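Local coordinates for protein potential RNA-dependent RNA polymerase (Human picobirnavirus, PDB 5I62) that probably copies RNA from an RNA template, serving as the polymerase for both transcription and genome replication of a small double-stranded RNA virus, at residues C48-Y52 and D70-V76; L399-H403 and G415-R421; S155-C160 and R172-R176. All coordinates share one frame; numbering follows the deposited sequence.

Interaction 1: residues C48-Y52 and D70-V76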
loop_
_atom_site.group_PDB
_atom_site.type_symbol
_atom_site.label_atom_id
_atom_site.label_comp_id
_atom_site.label_asym_id
_atom_site.label_seq_id
_atom_site.Cartn_x
_atom_site.Cartn_y
_atom_site.Cartn_z
ATOM N N CYS A 48 -14.705 -22.086 -1.512
ATOM C CA CYS A 48 -13.313 -22.415 -1.223
ATOM C C CYS A 48 -13.108 -23.921 -1.163
ATOM O O CYS A 48 -12.133 -24.447 -1.712
ATOM C CB CYS A 48 -12.891 -21.753 0.085
ATOM S SG CYS A 48 -12.719 -19.944 -0.044
ATOM N N ASP A 49 -14.034 -24.638 -0.510
ATOM C CA ASP A 49 -13.900 -26.089 -0.388
ATOM C C ASP A 49 -13.859 -26.751 -1.761
ATOM O O ASP A 49 -13.073 -27.679 -1.994
ATOM C CB ASP A 49 -15.048 -26.657 0.448
ATOM C CG ASP A 49 -14.913 -26.345 1.938
ATOM O OD1 ASP A 49 -13.854 -25.825 2.360
ATOM O OD2 ASP A 49 -15.877 -26.615 2.695
ATOM N N GLU A 50 -14.699 -26.275 -2.683
ATOM C CA GLU A 50 -14.764 -26.870 -4.013
ATOM C C GLU A 50 -13.468 -26.642 -4.784
ATOM O O GLU A 50 -12.929 -27.567 -5.412
ATOM C CB GLU A 50 -15.963 -26.302 -4.777
ATOM C CG GLU A 50 -16.270 -27.070 -6.040
ATOM C CD GLU A 50 -16.797 -28.472 -5.737
ATOM O OE1 GLU A 50 -16.842 -29.311 -6.664
ATOM O OE2 GLU A 50 -17.169 -28.734 -4.570
ATOM N N TRP A 51 -12.947 -25.416 -4.747
ATOM C CA TRP A 51 -11.681 -25.156 -5.423
ATOM C C TRP A 51 -10.540 -25.926 -4.762
ATOM O O TRP A 51 -9.617 -26.388 -5.444
ATOM C CB TRP A 51 -11.367 -23.661 -5.449
ATOM C CG TRP A 51 -9.966 -23.409 -5.940
ATOM C CD1 TRP A 51 -8.929 -22.857 -5.236
ATOM C CD2 TRP A 51 -9.442 -23.749 -7.224
ATOM N NE1 TRP A 51 -7.790 -22.826 -6.014
ATOM C CE2 TRP A 51 -8.077 -23.368 -7.238
ATOM C CE3 TRP A 51 -9.990 -24.337 -8.368
ATOM C CZ2 TRP A 51 -7.262 -23.551 -8.349
ATOM C CZ3 TRP A 51 -9.177 -24.528 -9.471
ATOM C CH2 TRP A 51 -7.824 -24.133 -9.454
ATOM N N TYR A 52 -10.599 -26.089 -3.435
ATOM C CA TYR A 52 -9.525 -26.769 -2.713
ATOM C C TYR A 52 -9.347 -28.201 -3.193
ATOM O O TYR A 52 -8.225 -28.722 -3.217
ATOM C CB TYR A 52 -9.801 -26.754 -1.215
ATOM C CG TYR A 52 -8.554 -26.935 -0.378
ATOM C CD1 TYR A 52 -7.927 -28.172 -0.277
ATOM C CD2 TYR A 52 -7.971 -25.851 0.264
ATOM C CE1 TYR A 52 -6.764 -28.332 0.468
ATOM C CE2 TYR A 52 -6.822 -25.994 1.021
ATOM C CZ TYR A 52 -6.223 -27.238 1.120
ATOM O OH TYR A 52 -5.080 -27.381 1.870
ATOM N N ASP A 70 -2.558 -22.377 2.031
ATOM C CA ASP A 70 -3.200 -22.681 3.307
ATOM C C ASP A 70 -3.122 -21.506 4.273
ATOM O O ASP A 70 -4.093 -21.196 4.975
ATOM C CB ASP A 70 -2.553 -23.906 3.955
ATOM C CG ASP A 70 -3.060 -25.217 3.391
ATOM O OD1 ASP A 70 -4.044 -25.203 2.623
ATOM O OD2 ASP A 70 -2.477 -26.270 3.730
ATOM N N ASP A 71 -1.950 -20.871 4.352
ATOM C CA ASP A 71 -1.791 -19.683 5.186
ATOM C C ASP A 71 -2.790 -18.584 4.808
ATOM O O ASP A 71 -3.454 -18.010 5.679
ATOM C CB ASP A 71 -0.359 -19.172 5.073
ATOM C CG ASP A 71 -0.121 -17.925 5.884
ATOM O OD1 ASP A 71 -0.156 -17.992 7.132
ATOM O OD2 ASP A 71 0.088 -16.862 5.269
ATOM N N LEU A 72 -2.893 -18.253 3.515
ATOM C CA LEU A 72 -3.765 -17.151 3.118
ATOM C C LEU A 72 -5.237 -17.549 3.171
ATOM O O LEU A 72 -6.110 -16.686 3.341
ATOM C CB LEU A 72 -3.382 -16.643 1.729
ATOM C CG LEU A 72 -2.028 -15.913 1.720
ATOM C CD1 LEU A 72 -1.612 -15.469 0.340
ATOM C CD2 LEU A 72 -2.113 -14.702 2.648
ATOM N N ARG A 73 -5.529 -18.842 3.010
ATOM C CA ARG A 73 -6.894 -19.327 3.169
ATOM C C ARG A 73 -7.468 -18.957 4.535
ATOM O O ARG A 73 -8.666 -18.670 4.649
ATOM C CB ARG A 73 -6.935 -20.839 2.973
ATOM C CG ARG A 73 -8.323 -21.407 3.131
ATOM C CD ARG A 73 -8.397 -22.857 2.718
ATOM N NE ARG A 73 -9.762 -23.189 2.323
ATOM C CZ ARG A 73 -10.272 -24.416 2.338
ATOM N NH1 ARG A 73 -9.530 -25.435 2.752
ATOM N NH2 ARG A 73 -11.527 -24.621 1.958
ATOM N N LYS A 74 -6.629 -18.943 5.576
ATOM C CA LYS A 74 -7.101 -18.613 6.913
ATOM C C LYS A 74 -7.539 -17.158 7.039
ATOM O O LYS A 74 -8.224 -16.827 8.008
ATOM C CB LYS A 74 -6.020 -18.904 7.946
ATOM C CG LYS A 74 -5.499 -20.325 7.930
ATOM C CD LYS A 74 -4.375 -20.463 8.945
ATOM C CE LYS A 74 -3.923 -21.896 9.074
ATOM N NZ LYS A 74 -2.607 -21.944 9.775
ATOM N N LYS A 75 -7.147 -16.278 6.106
ATOM C CA LYS A 75 -7.549 -14.875 6.154
ATOM C C LYS A 75 -8.809 -14.599 5.341
ATOM O O LYS A 75 -9.392 -13.516 5.474
ATOM C CB LYS A 75 -6.424 -13.958 5.650
ATOM C CG LYS A 75 -5.077 -14.062 6.406
ATOM C CD LYS A 75 -5.155 -13.608 7.857
ATOM C CE LYS A 75 -3.751 -13.590 8.494
ATOM N NZ LYS A 75 -3.734 -13.081 9.907
ATOM N N VAL A 76 -9.221 -15.545 4.493
ATOM C CA VAL A 76 -10.381 -15.354 3.637
ATOM C C VAL A 76 -11.601 -15.036 4.488
ATOM O O VAL A 76 -11.844 -15.674 5.521
ATOM C CB VAL A 76 -10.585 -16.600 2.765
ATOM C CG1 VAL A 76 -11.902 -16.529 2.032
ATOM C CG2 VAL A 76 -9.425 -16.730 1.766
#
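Tyr-52 reaches across from one helix to Asp-70 on the next. Its hydroxyl donates to Asp-70 OD1, with Tyr-52 OH and OD1 2.5 Å apart. OD1 accepts through its syn lone pair. The ring and the carboxylate are nearly coplanar, 7° apart, and the carboxylate oxygen sits at the ring edge. Arg-73 is the other polar link. Its chain is extended from CG to NE, with CG anti to the backbone N. This carries the guanidinium over to the first helix. Arg-73 NH2 meets Asp-49 OD1 at 2.7 Å in a salt bridge. The hydrogen-bond part of it is weak, because the N-H...O angle is only 120°. The carboxylate and guanidinium planes stand almost perpendicular.

Helices 44-55 and 63-73 are consecutive and roughly antiparallel, a helical hairpin. Arg-73 also opens a type I turn to Val-76, in which Val-76 N bonds to Arg-73 O at 3.2 Å. Tyr-52 CD2 lies over one face of the guanidinium, 3.0 Å from Arg-73 NH1. The two planes are 25° apart. Cys-48 CB packs 3.7 Å from Arg-73 NH2, and Cys-48 SG touches Val-76 CG1 at 4.1 Å. On another side of helix 44-55, Trp-51 NE1 is satisfied by Thr-419 OG1.

Interaction 2: residues L399-H403 and G415-R421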
loop_
_atom_site.group_PDB
_atom_site.type_symbol
_atom_site.label_atom_id
_atom_site.label_comp_id
_atom_site.label_asym_id
_atom_site.label_seq_id
_atom_site.Cartn_x
_atom_site.Cartn_y
_atom_site.Cartn_z
ATOM N N LEU A 399 5.260 -9.348 -1.210
ATOM C CA LEU A 399 4.052 -8.685 -1.730
ATOM C C LEU A 399 2.922 -9.688 -1.943
ATOM O O LEU A 399 2.175 -9.604 -2.916
ATOM C CB LEU A 399 4.348 -7.919 -3.023
ATOM C CG LEU A 399 5.481 -6.891 -2.926
ATOM C CD1 LEU A 399 5.660 -6.162 -4.263
ATOM C CD2 LEU A 399 5.244 -5.897 -1.783
ATOM N N ARG A 400 2.816 -10.651 -1.023
ATOM C CA ARG A 400 1.808 -11.712 -1.057
ATOM C C ARG A 400 1.889 -12.570 -2.322
ATOM O O ARG A 400 0.886 -13.149 -2.756
ATOM C CB ARG A 400 0.398 -11.148 -0.875
ATOM C CG ARG A 400 0.155 -10.605 0.537
ATOM C CD ARG A 400 -1.293 -10.158 0.710
ATOM N NE ARG A 400 -1.438 -9.012 1.611
ATOM C CZ ARG A 400 -1.316 -9.078 2.935
ATOM N NH1 ARG A 400 -1.038 -10.237 3.530
ATOM N NH2 ARG A 400 -1.469 -7.979 3.668
ATOM N N ARG A 401 3.088 -12.697 -2.898
ATOM C CA ARG A 401 3.347 -13.651 -3.969
ATOM C C ARG A 401 4.439 -14.623 -3.537
ATOM O O ARG A 401 5.429 -14.223 -2.915
ATOM C CB ARG A 401 3.805 -12.975 -5.260
ATOM C CG ARG A 401 2.702 -12.498 -6.166
ATOM C CD ARG A 401 2.331 -11.119 -5.784
ATOM N NE ARG A 401 1.393 -10.494 -6.718
ATOM C CZ ARG A 401 0.680 -9.426 -6.391
ATOM N NH1 ARG A 401 0.801 -8.928 -5.165
ATOM N NH2 ARG A 401 -0.156 -8.868 -7.267
ATOM N N TRP A 402 4.268 -15.886 -3.914
ATOM C CA TRP A 402 5.226 -16.950 -3.634
ATOM C C TRP A 402 6.169 -17.100 -4.816
ATOM O O TRP A 402 5.750 -17.027 -5.971
ATOM C CB TRP A 402 4.465 -18.245 -3.381
ATOM C CG TRP A 402 5.226 -19.527 -3.262
ATOM C CD1 TRP A 402 5.653 -20.113 -2.113
ATOM C CD2 TRP A 402 5.558 -20.436 -4.324
ATOM N NE1 TRP A 402 6.250 -21.317 -2.389
ATOM C CE2 TRP A 402 6.209 -21.535 -3.740
ATOM C CE3 TRP A 402 5.374 -20.414 -5.711
ATOM C CZ2 TRP A 402 6.684 -22.609 -4.490
ATOM C CZ3 TRP A 402 5.849 -21.479 -6.459
ATOM C CH2 TRP A 402 6.485 -22.569 -5.840
ATOM N N HIS A 403 7.451 -17.271 -4.522
ATOM C CA HIS A 403 8.457 -17.546 -5.540
ATOM C C HIS A 403 9.291 -18.736 -5.087
ATOM O O HIS A 403 9.499 -18.944 -3.895
ATOM C CB HIS A 403 9.394 -16.359 -5.784
ATOM C CG HIS A 403 8.711 -15.042 -5.992
ATOM N ND1 HIS A 403 8.667 -14.420 -7.219
ATOM C CD2 HIS A 403 8.107 -14.198 -5.124
ATOM C CE1 HIS A 403 8.045 -13.260 -7.105
ATOM N NE2 HIS A 403 7.682 -13.107 -5.846
ATOM N N GLY A 415 6.104 -14.610 -9.716
ATOM C CA GLY A 415 5.373 -14.565 -8.461
ATOM C C GLY A 415 3.999 -15.210 -8.581
ATOM O O GLY A 415 3.226 -14.887 -9.482
ATOM N N VAL A 416 3.697 -16.123 -7.670
ATOM C CA VAL A 416 2.440 -16.848 -7.678
ATOM C C VAL A 416 1.529 -16.232 -6.622
ATOM O O VAL A 416 1.852 -16.232 -5.431
ATOM C CB VAL A 416 2.650 -18.351 -7.427
ATOM C CG1 VAL A 416 1.287 -19.068 -7.399
ATOM C CG2 VAL A 416 3.574 -18.954 -8.499
ATOM N N TYR A 417 0.393 -15.717 -7.061
ATOM C CA TYR A 417 -0.610 -15.192 -6.155
ATOM C C TYR A 417 -1.500 -16.336 -5.674
ATOM O O TYR A 417 -1.734 -17.308 -6.392
ATOM C CB TYR A 417 -1.421 -14.119 -6.869
ATOM C CG TYR A 417 -2.269 -13.233 -5.989
ATOM C CD1 TYR A 417 -1.753 -12.063 -5.448
ATOM C CD2 TYR A 417 -3.596 -13.542 -5.748
ATOM C CE1 TYR A 417 -2.544 -11.225 -4.656
ATOM C CE2 TYR A 417 -4.394 -12.725 -4.971
ATOM C CZ TYR A 417 -3.866 -11.567 -4.429
ATOM O OH TYR A 417 -4.666 -10.770 -3.657
ATOM N N SER A 418 -1.972 -16.229 -4.436
ATOM C CA SER A 418 -2.818 -17.273 -3.872
ATOM C C SER A 418 -4.176 -17.305 -4.566
ATOM O O SER A 418 -4.894 -16.302 -4.567
ATOM C CB SER A 418 -3.013 -17.037 -2.379
ATOM O OG SER A 418 -4.036 -17.874 -1.877
ATOM N N THR A 419 -4.545 -18.460 -5.127
ATOM C CA THR A 419 -5.906 -18.602 -5.640
ATOM C C THR A 419 -6.928 -18.524 -4.514
ATOM O O THR A 419 -8.060 -18.065 -4.725
ATOM C CB THR A 419 -6.075 -19.916 -6.404
ATOM O OG1 THR A 419 -5.740 -21.029 -5.552
ATOM C CG2 THR A 419 -5.192 -19.927 -7.646
ATOM N N MET A 420 -6.563 -18.985 -3.315
ATOM C CA MET A 420 -7.502 -18.909 -2.196
ATOM C C MET A 420 -7.782 -17.458 -1.826
ATOM O O MET A 420 -8.939 -17.066 -1.621
ATOM C CB MET A 420 -6.989 -19.689 -0.981
ATOM C CG MET A 420 -6.929 -21.215 -1.179
ATOM S SD MET A 420 -8.537 -21.973 -1.553
ATOM C CE MET A 420 -9.536 -21.345 -0.246
ATOM N N ARG A 421 -6.733 -16.645 -1.743
ATOM C CA ARG A 421 -6.933 -15.218 -1.511
ATOM C C ARG A 421 -7.765 -14.593 -2.622
ATOM O O ARG A 421 -8.657 -13.772 -2.355
ATOM C CB ARG A 421 -5.595 -14.503 -1.382
ATOM C CG ARG A 421 -5.723 -13.015 -1.038
ATOM C CD ARG A 421 -4.371 -12.484 -0.614
ATOM N NE ARG A 421 -4.367 -11.106 -0.131
ATOM C CZ ARG A 421 -4.698 -10.729 1.103
ATOM N NH1 ARG A 421 -5.118 -11.622 2.003
ATOM N NH2 ARG A 421 -4.620 -9.447 1.437
HETATM O O HOH W 1 -1.749 -13.898 -2.631
#
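Trp-402 and Val-416 form the antiparallel hydrogen-bonded pair that holds the two segments together. Trp-402 N donates to Val-416 O at 2.9 Å, and Val-416 N donates to Trp-402 O at 2.8 Å. Both bonds are nearly straight. Water 1 adds a bridge, donating to Arg-400 O and accepting from Ser-418 N. It also lies over the centre of one face of the Tyr-417 ring. Trp-402 NE1 bonds to Thr-64 OG1, and His-403 ND1 to Cys-413 O. Ser-418 is the N-cap of helix 419-427, its OG accepting from Arg-421 N at 3.0 Å.

Side-chain packing flanks these bonds. Val-416 CG2 meets the edge of the indole at Trp-402 CE3, 3.6 Å away. Gly-415 CA lies over the His-403 ring, 3.7 Å from its centroid, in a CH-pi contact.

The arginines make the remaining contacts. Arg-401 bends at chi2 (89°) and turns back, and Arg-401 NH1 donates to Leu-399 O at 2.7 Å. Tyr-417 comes onto its guanidinium face steeply, planes 69° apart, with Tyr-417 CD1 3.7 Å from Arg-401 CZ. Arg-400 stacks on Arg-421, with guanidinium centres 4.2 Å apart and planes at 29°. A long, weak ion pair from Arg-421 to Glu-190 probably offsets some of this like charge.

Strand 401-404 is the middle of a three-stranded antiparallel sheet with 395-398 and the short 416-417. This is consistent with motif E at the palm-thumb junction of viral polymerases.

Interaction 3: residues S155-C160 and R172-R176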
loop_
_atom_site.group_PDB
_atom_site.type_symbol
_atom_site.label_atom_id
_atom_site.label_comp_id
_atom_site.label_asym_id
_atom_site.label_seq_id
_atom_site.Cartn_x
_atom_site.Cartn_y
_atom_site.Cartn_z
ATOM N N SER A 155 -8.575 25.374 -8.759
ATOM C CA SER A 155 -8.365 26.811 -8.873
ATOM C C SER A 155 -8.440 27.486 -7.512
ATOM O O SER A 155 -7.832 28.538 -7.313
ATOM C CB SER A 155 -9.384 27.432 -9.830
ATOM O OG SER A 155 -10.698 27.263 -9.323
ATOM N N LYS A 156 -9.169 26.901 -6.571
ATOM C CA LYS A 156 -9.223 27.426 -5.211
ATOM C C LYS A 156 -8.038 26.992 -4.354
ATOM O O LYS A 156 -7.860 27.522 -3.253
ATOM C CB LYS A 156 -10.510 26.976 -4.528
ATOM C CG LYS A 156 -11.779 27.485 -5.189
ATOM C CD LYS A 156 -12.972 27.197 -4.289
ATOM C CE LYS A 156 -14.083 26.493 -5.041
ATOM N NZ LYS A 156 -15.093 25.889 -4.118
ATOM N N THR A 157 -7.238 26.033 -4.820
ATOM C CA THR A 157 -6.190 25.432 -4.007
ATOM C C THR A 157 -4.811 25.987 -4.323
ATOM O O THR A 157 -4.045 26.307 -3.407
ATOM C CB THR A 157 -6.198 23.904 -4.178
ATOM O OG1 THR A 157 -7.464 23.397 -3.777
ATOM C CG2 THR A 157 -5.118 23.245 -3.290
ATOM N N ILE A 158 -4.472 26.104 -5.600
ATOM C CA ILE A 158 -3.150 26.600 -5.978
ATOM C C ILE A 158 -3.221 28.067 -6.429
ATOM O O ILE A 158 -4.240 28.496 -6.934
ATOM C CB ILE A 158 -2.521 25.710 -7.064
ATOM C CG1 ILE A 158 -3.377 25.681 -8.320
ATOM C CG2 ILE A 158 -2.314 24.289 -6.538
ATOM C CD1 ILE A 158 -2.704 24.921 -9.485
ATOM N N PRO A 159 -2.133 28.837 -6.238
ATOM C CA PRO A 159 -0.900 28.398 -5.583
ATOM C C PRO A 159 -1.095 28.235 -4.081
ATOM O O PRO A 159 -1.947 28.911 -3.489
ATOM C CB PRO A 159 0.083 29.530 -5.901
ATOM C CG PRO A 159 -0.797 30.740 -5.934
ATOM C CD PRO A 159 -2.065 30.263 -6.614
ATOM N N CYS A 160 -0.336 27.327 -3.477
ATOM C CA CYS A 160 -0.491 27.030 -2.066
ATOM C C CYS A 160 0.873 26.951 -1.393
ATOM O O CYS A 160 1.896 26.695 -2.027
ATOM C CB CYS A 160 -1.290 25.731 -1.828
ATOM S SG CYS A 160 -0.599 24.227 -2.585
ATOM N N ARG A 172 -1.939 28.215 3.188
ATOM C CA ARG A 172 -2.325 29.371 2.382
ATOM C C ARG A 172 -2.675 28.880 0.983
ATOM O O ARG A 172 -1.828 28.305 0.300
ATOM C CB ARG A 172 -1.205 30.411 2.310
ATOM C CG ARG A 172 -1.034 31.265 3.542
ATOM C CD ARG A 172 -2.106 32.363 3.652
ATOM N NE ARG A 172 -2.167 33.270 2.503
ATOM C CZ ARG A 172 -3.074 34.239 2.364
ATOM N NH1 ARG A 172 -3.999 34.431 3.306
ATOM N NH2 ARG A 172 -3.057 35.019 1.288
ATOM N N GLN A 173 -3.914 29.098 0.557
ATOM C CA GLN A 173 -4.402 28.576 -0.716
ATOM C C GLN A 173 -5.041 29.719 -1.483
ATOM O O GLN A 173 -6.108 30.194 -1.087
ATOM C CB GLN A 173 -5.419 27.451 -0.512
ATOM C CG GLN A 173 -4.911 26.299 0.323
ATOM C CD GLN A 173 -5.948 25.210 0.523
ATOM O OE1 GLN A 173 -5.662 24.205 1.167
ATOM N NE2 GLN A 173 -7.166 25.400 -0.047
ATOM N N ASN A 174 -4.382 30.157 -2.562
ATOM C CA ASN A 174 -4.882 31.211 -3.446
ATOM C C ASN A 174 -5.652 32.295 -2.694
ATOM O O ASN A 174 -6.845 32.486 -2.934
ATOM C CB ASN A 174 -5.769 30.606 -4.543
ATOM C CG ASN A 174 -6.049 31.583 -5.668
ATOM O OD1 ASN A 174 -5.368 32.596 -5.791
ATOM N ND2 ASN A 174 -7.050 31.281 -6.495
ATOM N N GLY A 175 -4.999 32.980 -1.747
ATOM C CA GLY A 175 -5.627 34.098 -1.054
ATOM C C GLY A 175 -6.354 33.764 0.232
ATOM O O GLY A 175 -6.725 34.683 0.963
ATOM N N ARG A 176 -6.575 32.488 0.533
ATOM C CA ARG A 176 -7.203 32.051 1.770
ATOM C C ARG A 176 -6.145 31.482 2.715
ATOM O O ARG A 176 -5.155 30.909 2.273
ATOM C CB ARG A 176 -8.250 30.967 1.506
ATOM C CG ARG A 176 -9.464 31.407 0.712
ATOM C CD ARG A 176 -9.219 31.316 -0.792
ATOM N NE ARG A 176 -10.456 31.044 -1.530
ATOM C CZ ARG A 176 -10.520 30.937 -2.851
ATOM N NH1 ARG A 176 -9.418 31.090 -3.577
ATOM N NH2 ARG A 176 -11.682 30.677 -3.447
HETATM O O HOH W 2 -8.937 27.820 -0.685
#
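Asn-174 bonds to the 155-160 segment through both its backbone and its side chain. Asn-174 N donates to Pro-159 O at 2.9 Å, with an N-H...O angle of 170°. Asn-174 ND2 donates to Ser-155 O at 3.0 Å. That second bond is more bent, at 138°, and the acceptor is tilted from the amide plane. CG is anti to the backbone N (chi1 -167°), which carries the amide across to the end of the helix. Water 2 makes a third link: it donates to Lys-156 O and accepts from Gln-173 NE2.

Weaker contacts fill in between. Cys-160 CA lies 3.0 Å from Arg-172 O in a CA-H...O contact. Gln-173 CB packs 3.4 Å from Thr-157 O, and Asn-174 CB lies 3.5 Å from Ile-158 O.

Arg-176 NH1 donates to Asn-174 O within its own turn. Arg-176 NH2 packs on the aliphatic part of Lys-156, 3.6 Å from Lys-156 CG. The lysine also makes a cation-pi contact with Tyr-146.

Pro-159 follows a cis peptide bond where helix 150-157 gives way to strand 160-165. Cys-160 and Gln-173 are an antiparallel non-hydrogen-bonded pair. Strands 160-165, 168-173 and 176-189 form an antiparallel meander. The contact ties its first strand and the preceding helix to the type I' turn, Gln-173 to Arg-176, that joins the other two.

Overall arrangement
Interactions 1 and 2 are neighbours, with centres about 12 Å apart. They touch directly. Met-420 CE lies 3.2 Å from Arg-73 NE and 3.4 Å from Cys-48 CB. Leu-72 CD1 lies 3.4 Å from Ser-418 CB. The start of helix 419-427 therefore packs against both helices of interaction 1. Glu-69, on helix 63-73, also bonds to Ser-418 and Thr-419. Interaction 3 stands apart, on the opposite side of the chain's centre. Its centre is about 50 Å from that of interaction 1 and about 45 Å from that of interaction 2. Interaction 2 probably belongs to motif E, next to the palm. Interactions 1 and 3 lie farther from the centre of the chain.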